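Histidinol dehydrogenase (Elizabethkingia anophelis NUHP1, PDB 6AN0) probably catalyses the last step of histidine biosynthesis, two successive NAD-dependent oxidations that turn L-histidinol into L-histidine, as a zinc enzyme. Local coordinates at residues Glu242-Asp248 with Glu330-Ile336. Numbering follows the deposited sequence.
Sequences EVLVIAD and EHLILAI
Glu242 and Glu330 grip each other's backbones where two neighbouring inner strands of a six-stranded parallel sheet begin, flanked by helices 253-264 and 317-327. Glu242 OE1 takes Glu330 N (2.8 Å) through its anti lone pair and also forms a salt bridge with Arg26, while OE2 is bonded to Asn376 N. Glu330 OE1 accepts Glu242 N at 2.9 Å; the two carboxylate planes are turned 77° against each other. Glu242 O receives His331 ND1 at 2.9 Å, almost in the imidazole plane. Past Val243, whose CG2 packs on His331 CB and Ile333 CG1, regular parallel pairing takes over: Leu244 bonds through N to His331 O and through O to Ile333 N. On the face of Leu244 and Leu332, CD2 of Leu244 meets CD1 of Leu332 side by side at 3.6 Å. Val245 CG2 lies along Ile333 on the face covered by helix 253-264. Ile246 repeats the backbone pattern with Ile333 O and Ala335 N, and its CD1, reached by an extended chain (chi2 -179°), rests on Leu334 CD2 at 3.8 Å, on the face toward helix 317-327. Asp248 N makes a weak bond to Ala335 O (3.4 Å). The ND1 bond fixes the turn of the His331 ring, about 6 Å from the bound zinc ion; Glu330 and His331 are both predicted proton acceptors.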
loop_
_atom_site.group_PDB
_atom_site.type_symbol
_atom_site.label_atom_id
_atom_site.label_comp_id
_atom_site.label_asym_id
_atom_site.label_seq_id
_atom_site.Cartn_x
_atom_site.Cartn_y
_atom_site.Cartn_z
ATOM N N GLU A 242 -17.935 -1.892 -10.598
ATOM C CA GLU A 242 -18.282 -3.120 -11.304
ATOM C C GLU A 242 -18.800 -4.158 -10.311
ATOM O O GLU A 242 -18.488 -4.111 -9.116
ATOM C CB GLU A 242 -17.060 -3.658 -12.063
ATOM C CG GLU A 242 -15.935 -3.937 -11.090
ATOM C CD GLU A 242 -14.580 -4.170 -11.714
ATOM O OE1 GLU A 242 -13.838 -4.992 -11.133
ATOM O OE2 GLU A 242 -14.237 -3.516 -12.735
ATOM N N VAL A 243 -19.605 -5.089 -10.810
ATOM C CA VAL A 243 -20.020 -6.245 -10.019
ATOM C C VAL A 243 -19.974 -7.483 -10.904
ATOM O O VAL A 243 -20.243 -7.430 -12.108
ATOM C CB VAL A 243 -21.434 -6.072 -9.389
ATOM C CG1 VAL A 243 -22.529 -6.040 -10.466
ATOM C CG2 VAL A 243 -21.729 -7.190 -8.379
ATOM N N LEU A 244 -19.639 -8.614 -10.293
ATOM C CA LEU A 244 -19.802 -9.915 -10.917
ATOM C C LEU A 244 -20.675 -10.750 -9.996
ATOM O O LEU A 244 -20.428 -10.801 -8.787
ATOM C CB LEU A 244 -18.446 -10.588 -11.168
ATOM C CG LEU A 244 -18.412 -11.910 -11.947
ATOM C CD1 LEU A 244 -17.090 -12.029 -12.696
ATOM C CD2 LEU A 244 -18.613 -13.128 -11.019
ATOM N N VAL A 245 -21.719 -11.352 -10.560
ATOM C CA VAL A 245 -22.651 -12.204 -9.830
ATOM C C VAL A 245 -22.513 -13.625 -10.353
ATOM O O VAL A 245 -22.460 -13.842 -11.568
ATOM C CB VAL A 245 -24.107 -11.716 -9.989
ATOM C CG1 VAL A 245 -25.076 -12.613 -9.192
ATOM C CG2 VAL A 245 -24.228 -10.252 -9.593
ATOM N N ILE A 246 -22.489 -14.592 -9.435
ATOM C CA ILE A 246 -22.564 -16.015 -9.762
ATOM C C ILE A 246 -23.898 -16.546 -9.243
ATOM O O ILE A 246 -24.201 -16.422 -8.047
ATOM C CB ILE A 246 -21.394 -16.802 -9.154
ATOM C CG1 ILE A 246 -20.056 -16.258 -9.681
ATOM C CG2 ILE A 246 -21.543 -18.292 -9.457
ATOM C CD1 ILE A 246 -18.824 -17.026 -9.141
ATOM N N ALA A 247 -24.688 -17.153 -10.129
ATOM C CA ALA A 247 -26.048 -17.571 -9.795
ATOM C C ALA A 247 -26.299 -19.011 -10.229
ATOM O O ALA A 247 -26.036 -19.363 -11.381
ATOM C CB ALA A 247 -27.074 -16.643 -10.466
ATOM N N ASP A 248 -26.830 -19.835 -9.324
ATOM C CA ASP A 248 -27.274 -21.171 -9.698
ATOM C C ASP A 248 -28.800 -21.221 -9.614
ATOM O O ASP A 248 -29.464 -20.182 -9.518
ATOM C CB ASP A 248 -26.571 -22.241 -8.841
ATOM C CG ASP A 248 -26.974 -22.204 -7.372
ATOM O OD1 ASP A 248 -27.891 -21.451 -6.997
ATOM O OD2 ASP A 248 -26.355 -22.951 -6.578
ATOM N N GLU A 330 -14.410 -5.960 -8.523
ATOM C CA GLU A 330 -14.524 -5.082 -7.357
ATOM C C GLU A 330 -15.514 -5.654 -6.335
ATOM O O GLU A 330 -15.217 -5.729 -5.136
ATOM C CB GLU A 330 -14.963 -3.684 -7.794
ATOM C CG GLU A 330 -15.090 -2.712 -6.636
ATOM C CD GLU A 330 -15.886 -1.470 -6.983
ATOM O OE1 GLU A 330 -16.614 -1.487 -7.992
ATOM O OE2 GLU A 330 -15.804 -0.487 -6.220
ATOM N N HIS A 331 -16.701 -6.054 -6.794
ATOM C CA HIS A 331 -17.701 -6.707 -5.952
ATOM C C HIS A 331 -18.047 -8.066 -6.537
ATOM O O HIS A 331 -18.242 -8.192 -7.752
ATOM C CB HIS A 331 -19.004 -5.909 -5.870
ATOM C CG HIS A 331 -18.838 -4.494 -5.436
ATOM N ND1 HIS A 331 -18.721 -3.453 -6.335
ATOM C CD2 HIS A 331 -18.820 -3.936 -4.203
ATOM C CE1 HIS A 331 -18.621 -2.315 -5.670
ATOM N NE2 HIS A 331 -18.676 -2.580 -4.376
ATOM N N LEU A 332 -18.161 -9.072 -5.673
ATOM C CA LEU A 332 -18.549 -10.421 -6.080
ATOM C C LEU A 332 -19.789 -10.817 -5.293
ATOM O O LEU A 332 -19.763 -10.801 -4.063
ATOM C CB LEU A 332 -17.412 -11.407 -5.807
ATOM C CG LEU A 332 -17.741 -12.891 -5.982
ATOM C CD1 LEU A 332 -18.182 -13.149 -7.432
ATOM C CD2 LEU A 332 -16.533 -13.753 -5.629
ATOM N N ILE A 333 -20.865 -11.190 -5.984
ATOM C CA ILE A 333 -22.063 -11.698 -5.316
ATOM C C ILE A 333 -22.188 -13.189 -5.610
ATOM O O ILE A 333 -22.305 -13.597 -6.773
ATOM C CB ILE A 333 -23.330 -10.942 -5.748
ATOM C CG1 ILE A 333 -23.174 -9.433 -5.480
ATOM C CG2 ILE A 333 -24.559 -11.504 -5.013
ATOM C CD1 ILE A 333 -24.410 -8.591 -5.832
ATOM N N LEU A 334 -22.188 -14.010 -4.556
ATOM C CA LEU A 334 -22.368 -15.457 -4.702
ATOM C C LEU A 334 -23.823 -15.781 -4.388
ATOM O O LEU A 334 -24.185 -16.051 -3.243
ATOM C CB LEU A 334 -21.424 -16.241 -3.794
ATOM C CG LEU A 334 -19.932 -16.066 -4.049
ATOM C CD1 LEU A 334 -19.179 -17.056 -3.146
ATOM C CD2 LEU A 334 -19.572 -16.264 -5.544
ATOM N N ALA A 335 -24.663 -15.768 -5.424
ATOM C CA ALA A 335 -26.080 -16.090 -5.272
ATOM C C ALA A 335 -26.284 -17.588 -5.482
ATOM O O ALA A 335 -26.936 -18.058 -6.419
ATOM C CB ALA A 335 -26.924 -15.255 -6.237
ATOM N N ILE A 336 -25.678 -18.356 -4.580
ATOM C CA ILE A 336 -25.654 -19.801 -4.711
ATOM C C ILE A 336 -25.885 -20.429 -3.352
ATOM O O ILE A 336 -25.771 -19.788 -2.303
ATOM C CB ILE A 336 -24.330 -20.342 -5.290
ATOM C CG1 ILE A 336 -23.183 -20.082 -4.286
ATOM C CG2 ILE A 336 -24.070 -19.781 -6.678
ATOM C CD1 ILE A 336 -21.798 -20.364 -4.814
#